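Local coordinates for protein periplasmic beta-glucosidase (Pseudomonas aeruginosa, PDB 6R5T) that probably hydrolyses terminal, non-reducing beta-D-glucosyl residues from beta-glucosides in the periplasm, releasing beta-D-glucose, as a glycoside hydrolase of family 3, at residues L363-R369 with A532-T538. The protein carries 1 engineered substitution. Sequence-based numbering, arbitrary orientation.
Sequences LVLLKNR and ADAILET
Strand 364-368 pairs with strand 534-537 in antiparallel fashion, at 175° and with 4.4 Å between the strand axes. Leu363 leads in with an m,t side chain; its CD2 lies 3.7 Å from Thr538 CB. Val364 and Glu537 form a hydrogen-bonded pair: Val364 N to Glu537 O is 2.9 Å, and Glu537 N to Val364 O is 2.7 Å. Glu537 OE1 bonds Asn519 ND2 and OE2 bonds Trp539 N. Leu365 and Leu536 make the next, non-hydrogen-bonded pair, CA to CA 4.6 Å. Both are t,p rotamers on the sheet face that also carries Asn368 and Ala534. Leu366 and Lys367 both face Ile535, a classic beta bulge that shifts the register by one; Leu366 has phi/psi -97/-27. Leu366 N donates to Ile535 O at 2.9 Å; Lys367 N reaches the same Ile535 O only weakly, at 3.4 Å. The pair sits at one edge of the mixed sheet in the family 3 C-terminal domain. Strand 364-368 is an edge strand of that sheet within this chain; strand 534-537 lies between it and strand 513-518, to which 534-537 runs parallel. Beyond the bulge, Ile535 N donates to Lys367 O at 2.9 Å. Lys367 is fully extended (all t), and its NZ bonds Ala532 O at 2.7 Å and also Gln529 O in the last turn of helix 526-531. Asn368 and Ala534 form a non-hydrogen-bonded pair, CA to CA 4.2 Å. Arg369 N then donates to Asp533 O at 2.9 Å, and Arg369 NH1 forms an out-of-plane salt bridge with Asp533 OD1 at 2.8 Å, although that oxygen's position is less certain.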
ATOM      1  N   LEU A 363       2.400   4.257  28.829  1.00 13.84           N
ATOM      2  CA  LEU A 363       1.890   5.602  28.483  1.00 12.86           C
ATOM      3  C   LEU A 363       3.005   6.429  27.851  1.00 13.05           C
ATOM      4  O   LEU A 363       4.166   6.371  28.344  1.00 13.89           O
ATOM      5  CB  LEU A 363       1.360   6.295  29.738  1.00 12.43           C
ATOM      6  CG  LEU A 363       0.295   5.504  30.488  1.00 13.81           C
ATOM      7  CD1 LEU A 363      -0.127   6.293  31.714  1.00 15.31           C
ATOM      8  CD2 LEU A 363      -0.896   5.139  29.646  1.00 14.02           C
ATOM      9  N   VAL A 364       2.695   7.119  26.753  1.00 11.27           N
ATOM     10  CA  VAL A 364       3.738   7.820  25.968  1.00 11.62           C
ATOM     11  C   VAL A 364       3.461   9.304  26.023  1.00 12.58           C
ATOM     12  O   VAL A 364       2.391   9.780  25.542  1.00 12.47           O
ATOM     13  CB  VAL A 364       3.842   7.313  24.501  1.00 12.24           C
ATOM     14  CG1 VAL A 364       4.962   8.036  23.790  1.00 11.37           C
ATOM     15  CG2 VAL A 364       4.058   5.821  24.417  1.00 12.09           C
ATOM     16  N   LEU A 365       4.406  10.059  26.552  1.00 12.28           N
ATOM     17  CA  LEU A 365       4.275  11.530  26.520  1.00 12.61           C
ATOM     18  C   LEU A 365       4.719  12.013  25.153  1.00 11.92           C
ATOM     19  O   LEU A 365       5.894  11.845  24.767  1.00 12.44           O
ATOM     20  CB  LEU A 365       5.129  12.118  27.654  1.00 13.53           C
ATOM     21  CG  LEU A 365       5.032  13.632  27.784  1.00 13.44           C
ATOM     22  CD1 LEU A 365       3.617  14.080  28.118  1.00 12.33           C
ATOM     23  CD2 LEU A 365       6.000  14.113  28.859  1.00 12.88           C
ATOM     24  N   LEU A 366       3.818  12.597  24.389  1.00 12.27           N
ATOM     25  CA  LEU A 366       4.119  13.052  23.026  1.00 12.79           C
ATOM     26  C   LEU A 366       4.463  14.546  22.985  1.00 12.82           C
ATOM     27  O   LEU A 366       5.128  14.950  22.030  1.00 13.70           O
ATOM     28  CB  LEU A 366       2.932  12.748  22.125  1.00 13.79           C
ATOM     29  CG  LEU A 366       2.685  11.255  21.844  1.00 13.00           C
ATOM     30  CD1 LEU A 366       1.474  11.070  20.996  1.00 14.79           C
ATOM     31  CD2 LEU A 366       3.888  10.651  21.165  1.00 15.05           C
ATOM     32  N   LYS A 367       3.961  15.333  23.926  1.00 13.20           N
ATOM     33  CA  LYS A 367       4.186  16.800  23.931  1.00 12.58           C
ATOM     34  C   LYS A 367       3.976  17.299  25.351  1.00 13.21           C
ATOM     35  O   LYS A 367       3.105  16.803  26.031  1.00 14.63           O
ATOM     36  CB  LYS A 367       3.239  17.541  23.002  1.00 13.12           C
ATOM     37  CG  LYS A 367       3.480  19.046  22.910  1.00 13.88           C
ATOM     38  CD  LYS A 367       2.548  19.787  21.995  1.00 16.38           C
ATOM     39  CE  LYS A 367       2.930  21.267  21.959  1.00 16.80           C
ATOM     40  NZ  LYS A 367       2.015  22.073  21.126  1.00 18.88           N
ATOM     41  N   ASN A 368       4.789  18.266  25.783  1.00 13.77           N
ATOM     42  CA  ASN A 368       4.636  18.842  27.120  1.00 14.73           C
ATOM     43  C   ASN A 368       5.251  20.243  27.087  1.00 16.46           C
ATOM     44  O   ASN A 368       6.417  20.368  27.441  1.00 20.09           O
ATOM     45  CB  ASN A 368       5.307  18.015  28.194  1.00 15.65           C
ATOM     46  CG  ASN A 368       4.939  18.460  29.603  1.00 16.41           C
ATOM     47  OD1 ASN A 368       3.915  19.106  29.813  1.00 17.60           O
ATOM     48  ND2 ASN A 368       5.775  18.108  30.548  1.00 15.16           N
ATOM     49  N   ARG A 369       4.459  21.237  26.734  1.00 18.50           N
ATOM     50  CA  ARG A 369       4.939  22.639  26.556  1.00 21.44           C
ATOM     51  C   ARG A 369       5.165  23.248  27.945  1.00 22.03           C
ATOM     52  O   ARG A 369       4.219  23.263  28.774  1.00 20.98           O
ATOM     53  CB  ARG A 369       3.919  23.431  25.727  1.00 24.87           C
ATOM     54  CG  ARG A 369       4.301  24.883  25.419  1.00 30.60           C
ATOM     55  CD  ARG A 369       3.168  25.734  24.846  1.00 38.14           C
ATOM     56  NE  ARG A 369       2.456  26.408  25.932  1.00 49.12           N
ATOM     57  CZ  ARG A 369       1.368  27.174  25.848  1.00 61.75           C
ATOM     58  NH1 ARG A 369       0.770  27.412  24.689  1.00 67.73           N
ATOM     59  NH2 ARG A 369       0.869  27.689  26.964  1.00 64.97           N
ATOM     60  N   ALA A 532      -2.192  21.682  21.157  1.00 15.00           N
ATOM     61  CA  ALA A 532      -2.385  21.217  22.545  1.00 16.68           C
ATOM     62  C   ALA A 532      -1.203  21.680  23.381  1.00 15.99           C
ATOM     63  O   ALA A 532      -0.091  21.804  22.849  1.00 18.99           O
ATOM     64  CB  ALA A 532      -2.515  19.727  22.645  1.00 18.66           C
ATOM     65  N   ASP A 533      -1.387  21.860  24.674  1.00 15.73           N
ATOM     66  CA  ASP A 533      -0.226  22.212  25.518  1.00 17.36           C
ATOM     67  C   ASP A 533       0.491  20.944  25.968  1.00 16.94           C
ATOM     68  O   ASP A 533       1.672  21.000  26.184  1.00 18.52           O
ATOM     69  CB  ASP A 533      -0.663  23.066  26.693  1.00 19.82           C
ATOM     70  CG  ASP A 533      -1.246  24.378  26.172  1.00 24.59           C
ATOM     71  OD1 ASP A 533      -0.529  25.088  25.421  1.00 26.58           O
ATOM     72  OD2 ASP A 533      -2.449  24.629  26.382  1.00 22.14           O
ATOM     73  N   ALA A 534      -0.214  19.817  26.140  1.00 15.06           N
ATOM     74  CA  ALA A 534       0.467  18.552  26.435  1.00 13.36           C
ATOM     75  C   ALA A 534      -0.355  17.435  25.815  1.00 13.24           C
ATOM     76  O   ALA A 534      -1.584  17.611  25.640  1.00 14.60           O
ATOM     77  CB  ALA A 534       0.669  18.294  27.902  1.00 13.96           C
ATOM     78  N   ILE A 535       0.296  16.343  25.455  1.00 12.69           N
ATOM     79  CA  ILE A 535      -0.396  15.185  24.812  1.00 12.79           C
ATOM     80  C   ILE A 535       0.159  13.908  25.413  1.00 12.61           C
ATOM     81  O   ILE A 535       1.367  13.728  25.376  1.00 13.02           O
ATOM     82  CB  ILE A 535      -0.167  15.153  23.294  1.00 13.33           C
ATOM     83  CG1 ILE A 535      -0.618  16.417  22.588  1.00 13.38           C
ATOM     84  CG2 ILE A 535      -0.847  13.931  22.675  1.00 13.64           C
ATOM     85  CD1 ILE A 535      -0.239  16.488  21.149  1.00 13.64           C
ATOM     86  N   LEU A 536      -0.720  13.092  25.975  1.00 12.84           N
ATOM     87  CA  LEU A 536      -0.345  11.804  26.581  1.00 12.68           C
ATOM     88  C   LEU A 536      -1.092  10.717  25.802  1.00 12.82           C
ATOM     89  O   LEU A 536      -2.307  10.698  25.771  1.00 13.61           O
ATOM     90  CB  LEU A 536      -0.713  11.758  28.058  1.00 13.10           C
ATOM     91  CG  LEU A 536      -0.311  10.505  28.815  1.00 13.50           C
ATOM     92  CD1 LEU A 536       1.236  10.395  28.862  1.00 13.84           C
ATOM     93  CD2 LEU A 536      -0.954  10.466  30.209  1.00 14.77           C
ATOM     94  N   GLU A 537      -0.331   9.844  25.163  1.00 11.73           N
ATOM     95  CA  GLU A 537      -0.869   8.664  24.457  1.00 12.67           C
ATOM     96  C   GLU A 537      -1.130   7.558  25.481  1.00 13.64           C
ATOM     97  O   GLU A 537      -0.147   7.120  26.122  1.00 12.43           O
ATOM     98  CB  GLU A 537       0.134   8.258  23.386  1.00 12.64           C
ATOM     99  CG  GLU A 537      -0.171   6.907  22.755  1.00 13.26           C
ATOM    100  CD  GLU A 537      -1.438   6.952  21.960  1.00 14.02           C
ATOM    101  OE1 GLU A 537      -1.350   7.245  20.743  1.00 15.53           O
ATOM    102  OE2 GLU A 537      -2.537   6.730  22.543  1.00 13.09           O
ATOM    103  N   THR A 538      -2.379   7.114  25.638  1.00 11.47           N
ATOM    104  CA  THR A 538      -2.707   6.092  26.643  1.00 12.19           C
ATOM    105  C   THR A 538      -3.252   4.827  25.985  1.00 12.56           C
ATOM    106  O   THR A 538      -3.634   3.876  26.715  1.00 14.06           O
ATOM    107  CB  THR A 538      -3.712   6.612  27.684  1.00 12.34           C
ATOM    108  OG1 THR A 538      -5.047   6.632  27.172  1.00 12.73           O
ATOM    109  CG2 THR A 538      -3.300   7.985  28.162  1.00 13.63           C
TER